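Local coordinates for divalent-cation tolerance protein CutA (Pyrococcus horikoshii, PDB 1UKU) that contributes to heavy-metal resistance as a trimer that binds copper(II) between two trimers, probably driving their further association, at residues 33-38 / 48-53; 5-10 / 73-78. One frame throughout, in Å; residues are numbered along the deposited sequence.

In the fold
Contact 1 (33-38 / 48-53) pairs two strands of the antiparallel sheet, and contact 2 (5-10 / 73-78) sets the loop 73-78 against the neighbouring strand 2-8. Both strands of contact 1 fall between the two segments of contact 2 in sequence, and the centres of the contacts lie about 10 Å apart. Strands 44-57 and 2-8 are linked by a probable hydrogen bond of 2.8 Å from Val51 N to Phe8 O. A second probable bond, of 2.6 Å, joins Glu50 OE2 to Tyr75 OH. Contact 1 supplies the copper ligand Asp48. Contact 2 flanks that site: the side chains of Tyr75 and Asp48 approach to about 3 Å, and that of Pro9 comes within about 5 Å of the copper ion. Both contacts also touch the second subunit.

Contact 1: residues 33-38 / 48-53. With CU (copper (II) ion), chain B.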
loop_
_atom_site.group_PDB
_atom_site.type_symbol
_atom_site.label_atom_id
_atom_site.label_comp_id
_atom_site.label_asym_id
_atom_site.label_seq_id
_atom_site.Cartn_x
_atom_site.Cartn_y
_atom_site.Cartn_z
ATOM N N ARG A 33 3.414 -8.676 -4.992
ATOM C CA ARG A 33 4.755 -8.164 -5.296
ATOM C C ARG A 33 5.707 -8.481 -4.145
ATOM O O ARG A 33 5.320 -8.515 -2.993
ATOM C CB ARG A 33 4.774 -6.668 -5.635
ATOM C CG ARG A 33 4.821 -5.719 -4.458
ATOM C CD ARG A 33 3.592 -5.678 -3.691
ATOM N NE ARG A 33 3.671 -4.814 -2.486
ATOM C CZ ARG A 33 4.209 -5.140 -1.317
ATOM N NH1 ARG A 33 4.814 -6.285 -1.138
ATOM N NH2 ARG A 33 4.121 -4.299 -0.291
ATOM N N GLU A 34 6.954 -8.746 -4.493
ATOM C CA GLU A 34 7.997 -9.015 -3.512
ATOM C C GLU A 34 8.292 -7.831 -2.589
ATOM O O GLU A 34 8.192 -6.668 -2.977
ATOM C CB GLU A 34 9.273 -9.459 -4.253
ATOM C CG GLU A 34 9.143 -10.828 -4.900
ATOM C CD GLU A 34 10.304 -11.164 -5.834
ATOM O OE1 GLU A 34 10.156 -12.107 -6.660
ATOM O OE2 GLU A 34 11.371 -10.502 -5.755
ATOM N N HIS A 35 8.717 -8.170 -1.373
ATOM C CA HIS A 35 9.338 -7.180 -0.497
ATOM C C HIS A 35 10.294 -7.888 0.436
ATOM O O HIS A 35 10.319 -9.120 0.496
ATOM C CB HIS A 35 8.304 -6.358 0.286
ATOM C CG HIS A 35 7.500 -7.161 1.258
ATOM N ND1 HIS A 35 6.134 -7.309 1.162
ATOM C CD2 HIS A 35 7.876 -7.834 2.373
ATOM C CE1 HIS A 35 5.718 -8.099 2.142
ATOM N NE2 HIS A 35 6.749 -8.406 2.910
ATOM N N ARG A 36 11.089 -7.105 1.136
ATOM C CA ARG A 36 11.966 -7.603 2.192
ATOM C C ARG A 36 11.402 -7.155 3.523
ATOM O O ARG A 36 11.142 -5.953 3.769
ATOM C CB ARG A 36 13.387 -7.083 1.989
ATOM C CG ARG A 36 14.025 -7.732 0.760
ATOM C CD ARG A 36 15.287 -7.086 0.328
ATOM N NE ARG A 36 16.024 -7.944 -0.593
ATOM C CZ ARG A 36 15.860 -7.989 -1.907
ATOM N NH1 ARG A 36 14.962 -7.223 -2.525
ATOM N NH2 ARG A 36 16.622 -8.826 -2.621
ATOM N N ALA A 37 11.190 -8.110 4.416
ATOM C CA ALA A 37 10.611 -7.848 5.727
ATOM C C ALA A 37 11.703 -7.837 6.803
ATOM O O ALA A 37 12.601 -8.639 6.762
ATOM C CB ALA A 37 9.572 -8.878 6.078
ATOM N N PHE A 38 11.586 -6.933 7.755
ATOM C CA PHE A 38 12.463 -6.820 8.893
ATOM C C PHE A 38 11.630 -6.780 10.143
ATOM O O PHE A 38 10.641 -6.050 10.226
ATOM C CB PHE A 38 13.321 -5.570 8.799
ATOM C CG PHE A 38 14.227 -5.561 7.617
ATOM C CD1 PHE A 38 13.762 -5.181 6.373
ATOM C CD2 PHE A 38 15.536 -5.948 7.746
ATOM C CE1 PHE A 38 14.574 -5.217 5.274
ATOM C CE2 PHE A 38 16.373 -5.974 6.623
ATOM C CZ PHE A 38 15.868 -5.603 5.397
ATOM N N ASP A 48 13.408 -11.450 6.179
ATOM C CA ASP A 48 12.876 -12.520 5.346
ATOM C C ASP A 48 12.387 -11.921 4.032
ATOM O O ASP A 48 11.707 -10.887 4.049
ATOM C CB ASP A 48 11.724 -13.209 6.069
ATOM C CG ASP A 48 11.283 -14.478 5.397
ATOM O OD1 ASP A 48 12.105 -15.102 4.682
ATOM O OD2 ASP A 48 10.118 -14.923 5.507
ATOM N N LYS A 49 12.701 -12.547 2.910
ATOM C CA LYS A 49 12.128 -12.190 1.608
ATOM C C LYS A 49 10.753 -12.813 1.512
ATOM O O LYS A 49 10.551 -13.992 1.822
ATOM C CB LYS A 49 12.978 -12.712 0.484
ATOM C CG LYS A 49 14.344 -12.139 0.446
ATOM C CD LYS A 49 15.082 -12.551 -0.807
ATOM C CE LYS A 49 14.487 -11.950 -2.075
ATOM N NZ LYS A 49 15.256 -12.355 -3.314
ATOM N N GLU A 50 9.795 -11.988 1.132
ATOM C CA GLU A 50 8.392 -12.361 1.121
ATOM C C GLU A 50 7.698 -11.891 -0.148
ATOM O O GLU A 50 8.231 -11.109 -0.904
ATOM C CB GLU A 50 7.669 -11.732 2.312
ATOM C CG GLU A 50 8.120 -12.182 3.699
ATOM C CD GLU A 50 7.161 -11.686 4.768
ATOM O OE1 GLU A 50 6.805 -10.502 4.810
ATOM O OE2 GLU A 50 6.725 -12.503 5.607
ATOM N N VAL A 51 6.454 -12.344 -0.307
ATOM C CA VAL A 51 5.551 -11.799 -1.323
ATOM C C VAL A 51 4.379 -11.154 -0.601
ATOM O O VAL A 51 3.655 -11.852 0.137
ATOM C CB VAL A 51 5.099 -12.893 -2.311
ATOM C CG1 VAL A 51 4.074 -12.333 -3.317
ATOM C CG2 VAL A 51 6.334 -13.411 -3.046
ATOM N N GLY A 52 4.207 -9.859 -0.763
ATOM C CA GLY A 52 3.048 -9.187 -0.205
ATOM C C GLY A 52 1.863 -9.277 -1.136
ATOM O O GLY A 52 2.058 -9.300 -2.348
ATOM N N ALA A 53 0.662 -9.304 -0.580
ATOM C CA ALA A 53 -0.583 -9.467 -1.339
ATOM C C ALA A 53 -1.595 -8.432 -0.898
ATOM O O ALA A 53 -1.935 -8.333 0.286
ATOM C CB ALA A 53 -1.145 -10.846 -1.139
HETATM CU CU CU B . 11.872 -16.092 3.007
HETATM O O HOH W 1 13.929 -11.935 -5.803
HETATM O O HOH W 2 17.834 -11.735 -2.914
HETATM O O HOH W 3 10.198 -16.681 3.286
#
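Asp48 pairs with Ala37 through two backbone hydrogen bonds, Ala37 N reaching Asp48 O at 2.8 Å and Asp48 N answering to Ala37 O. The Asp48 carboxylate leads away from strand 33-38: CG stands anti to the backbone N (chi1 -169°), and OD1 binds the copper(II) ion at 2.0 Å. A water on the same ion lies 2.8 Å from Asp48 OD2; the ion sits where two trimers meet. Lys49 projects from the other face of the sheet, side by side with Arg36 and pointing the same way. Its CE packs over one face of the guanidinium, 3.8 Å from Arg36 NH2. The two like charges are close, but Lys49 NZ donates to a water that in turn donates to Glu34 OE2, while Glu34 OE1 accepts from Trp11. Arg36 also makes a cation-pi contact with Trp11 of the second subunit. These strands are the long hairpin of the ferredoxin-like βαββαβ fold, and 36-38 pair with a strand of the second subunit, carrying the sheet across the interface. Glu50 faces His35, whose NE2 donates to OE1 at 2.8 Å and 158°, on the anti side of the carboxylate; ring and carboxylate planes stand 67° apart. Ala37 CB packs 3.4 Å from the same Glu50 OE1, while OE2 is held by Tyr75 OH. The far nitrogen of the imidazole, His35 ND1, accepts from Arg33 NH1 at 2.8 Å in the planes of both groups, consistent with a neutral ring carrying its proton on NE2. Val51 opposes Glu34 in a non-hydrogen-bonded pair. Gly52, without a side chain, lets Arg33 NH1 come 3.5 Å from its CA, and its backbone exchanges two hydrogen bonds with that of Arg33.

Contact 2: residues 5-10 / 73-78; sequences YTTFPD and HPYDVP
His73 NE2 lies between two acceptors of strand 2-8, Thr7 O at 2.8 Å and Thr6 OG1 at 3.1 Å. Both bonds are weak, the one to Thr7 O sharply bent (115°), consistent with one N-H shared between two acceptors. Thr6 OG1 has a stronger partner in Ala79 O. His73 CG stands roughly anti to the backbone N (chi1 -150°), which sets it on the side of strand 2-8. On the far side of the ring, His73 ND1 accepts from Tyr75 N at 3.0 Å, nearly in the ring plane, which helps fix the rotation of the imidazole. The Phe8 ring forms an offset stack on one face, centroids 4.7 Å apart and planes at 6°, with Phe8 CE1 near the rim; Pro78 CB sits over the centre of the opposite face. Here, in the ferredoxin-like fold, the connection from helix 62-72 to strand 81-84 closes against the central strand 2-8, whose Phe8 also packs on Ala14 and Val17 of helix 11-23. Pro74 CD meets the edge of the Phe8 ring, 3.9 Å from CD1, and Pro74 CG lies 3.5 Å from Pro9 CD. Tyr75 and Pro9 reach toward each other tip to tip, Tyr75 CZ standing 3.6 Å from Pro9 CD. Tyr75 OH passes 3.3 Å from Pro9 N, which has no hydrogen to offer, and bonds instead to Glu50 OE2. Thr7 OG1 lies in plane at the edge of the tyrosine ring.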
loop_
_atom_site.group_PDB
_atom_site.type_symbol
_atom_site.label_atom_id
_atom_site.label_comp_id
_atom_site.label_asym_id
_atom_site.label_seq_id
_atom_site.Cartn_x
_atom_site.Cartn_y
_atom_site.Cartn_z
ATOM N N TYR A 5 -4.423 -6.655 3.316
ATOM C CA TYR A 5 -2.995 -6.886 3.082
ATOM C C TYR A 5 -2.543 -8.073 3.940
ATOM O O TYR A 5 -2.826 -8.159 5.128
ATOM C CB TYR A 5 -2.182 -5.652 3.448
ATOM C CG TYR A 5 -0.692 -5.704 3.173
ATOM C CD1 TYR A 5 -0.216 -5.781 1.886
ATOM C CD2 TYR A 5 0.253 -5.665 4.218
ATOM C CE1 TYR A 5 1.160 -5.814 1.611
ATOM C CE2 TYR A 5 1.643 -5.699 3.945
ATOM C CZ TYR A 5 2.072 -5.762 2.635
ATOM O OH TYR A 5 3.427 -5.769 2.348
ATOM N N THR A 6 -1.805 -8.990 3.332
ATOM C CA THR A 6 -1.146 -10.081 4.025
ATOM C C THR A 6 0.179 -10.351 3.318
ATOM O O THR A 6 0.437 -9.834 2.243
ATOM C CB THR A 6 -2.070 -11.315 4.097
ATOM O OG1 THR A 6 -1.466 -12.295 4.962
ATOM C CG2 THR A 6 -2.313 -11.976 2.766
ATOM N N THR A 7 1.049 -11.110 3.955
ATOM C CA THR A 7 2.327 -11.433 3.371
ATOM C C THR A 7 2.522 -12.912 3.404
ATOM O O THR A 7 1.969 -13.596 4.256
ATOM C CB THR A 7 3.496 -10.740 4.058
ATOM O OG1 THR A 7 3.756 -11.350 5.340
ATOM C CG2 THR A 7 3.218 -9.278 4.314
ATOM N N PHE A 8 3.314 -13.387 2.462
ATOM C CA PHE A 8 3.585 -14.825 2.265
ATOM C C PHE A 8 5.080 -15.071 2.122
ATOM O O PHE A 8 5.809 -14.194 1.690
ATOM C CB PHE A 8 2.901 -15.353 0.992
ATOM C CG PHE A 8 1.405 -15.296 1.016
ATOM C CD1 PHE A 8 0.682 -16.306 1.628
ATOM C CD2 PHE A 8 0.704 -14.220 0.434
ATOM C CE1 PHE A 8 -0.689 -16.274 1.651
ATOM C CE2 PHE A 8 -0.702 -14.202 0.462
ATOM C CZ PHE A 8 -1.387 -15.227 1.094
ATOM N N PRO A 9 5.541 -16.262 2.489
ATOM C CA PRO A 9 6.968 -16.565 2.399
ATOM C C PRO A 9 7.508 -16.736 0.981
ATOM O O PRO A 9 8.712 -16.530 0.816
ATOM C CB PRO A 9 7.086 -17.823 3.249
ATOM C CG PRO A 9 5.779 -18.465 3.081
ATOM C CD PRO A 9 4.797 -17.310 3.186
ATOM N N ASP A 10 6.688 -17.061 -0.015
ATOM C CA ASP A 10 7.113 -16.894 -1.411
ATOM C C ASP A 10 5.894 -17.023 -2.315
ATOM O O ASP A 10 4.737 -16.987 -1.854
ATOM C CB ASP A 10 8.216 -17.879 -1.869
ATOM C CG ASP A 10 9.044 -17.355 -3.085
ATOM O OD1 ASP A 10 9.829 -16.399 -2.912
ATOM O OD2 ASP A 10 9.003 -17.872 -4.243
ATOM N N HIS A 73 -3.179 -19.999 5.526
ATOM C CA HIS A 73 -1.908 -19.265 5.543
ATOM C C HIS A 73 -0.759 -20.153 5.987
ATOM O O HIS A 73 -0.902 -20.911 6.949
ATOM C CB HIS A 73 -1.981 -18.060 6.476
ATOM C CG HIS A 73 -1.089 -16.938 6.046
ATOM N ND1 HIS A 73 0.284 -17.023 6.072
ATOM C CD2 HIS A 73 -1.393 -15.727 5.533
ATOM C CE1 HIS A 73 0.791 -15.906 5.566
ATOM N NE2 HIS A 73 -0.214 -15.107 5.228
ATOM N N PRO A 74 0.392 -20.056 5.314
ATOM C CA PRO A 74 1.589 -20.777 5.788
ATOM C C PRO A 74 2.188 -20.297 7.106
ATOM O O PRO A 74 2.950 -21.052 7.731
ATOM C CB PRO A 74 2.595 -20.607 4.650
ATOM C CG PRO A 74 2.085 -19.513 3.797
ATOM C CD PRO A 74 0.607 -19.407 4.005
ATOM N N TYR A 75 1.883 -19.078 7.531
ATOM C CA TYR A 75 2.351 -18.586 8.804
ATOM C C TYR A 75 1.403 -18.937 9.952
ATOM O O TYR A 75 0.205 -18.795 9.806
ATOM C CB TYR A 75 2.547 -17.065 8.762
ATOM C CG TYR A 75 3.671 -16.590 7.855
ATOM C CD1 TYR A 75 4.709 -17.430 7.458
ATOM C CD2 TYR A 75 3.680 -15.299 7.393
ATOM C CE1 TYR A 75 5.746 -16.966 6.681
ATOM C CE2 TYR A 75 4.691 -14.823 6.594
ATOM C CZ TYR A 75 5.723 -15.639 6.227
ATOM O OH TYR A 75 6.707 -15.113 5.400
ATOM N N ASP A 76 1.983 -19.342 11.087
ATOM C CA ASP A 76 1.245 -19.514 12.343
ATOM C C ASP A 76 0.555 -18.221 12.758
ATOM O O ASP A 76 -0.589 -18.236 13.215
ATOM C CB ASP A 76 2.184 -19.915 13.495
ATOM C CG ASP A 76 2.944 -21.187 13.230
ATOM O OD1 ASP A 76 2.323 -22.157 12.738
ATOM O OD2 ASP A 76 4.158 -21.324 13.536
ATOM N N VAL A 77 1.274 -17.106 12.632
ATOM C CA VAL A 77 0.740 -15.798 12.997
ATOM C C VAL A 77 0.874 -14.864 11.788
ATOM O O VAL A 77 1.820 -14.080 11.698
ATOM C CB VAL A 77 1.437 -15.210 14.249
ATOM C CG1 VAL A 77 0.785 -13.907 14.673
ATOM C CG2 VAL A 77 1.389 -16.202 15.423
ATOM N N PRO A 78 -0.060 -14.953 10.855
ATOM C CA PRO A 78 0.017 -14.089 9.669
ATOM C C PRO A 78 -0.483 -12.713 9.995
ATOM O O PRO A 78 -1.240 -12.537 10.949
ATOM C CB PRO A 78 -0.934 -14.757 8.695
ATOM C CG PRO A 78 -1.940 -15.427 9.563
ATOM C CD PRO A 78 -1.236 -15.825 10.827
#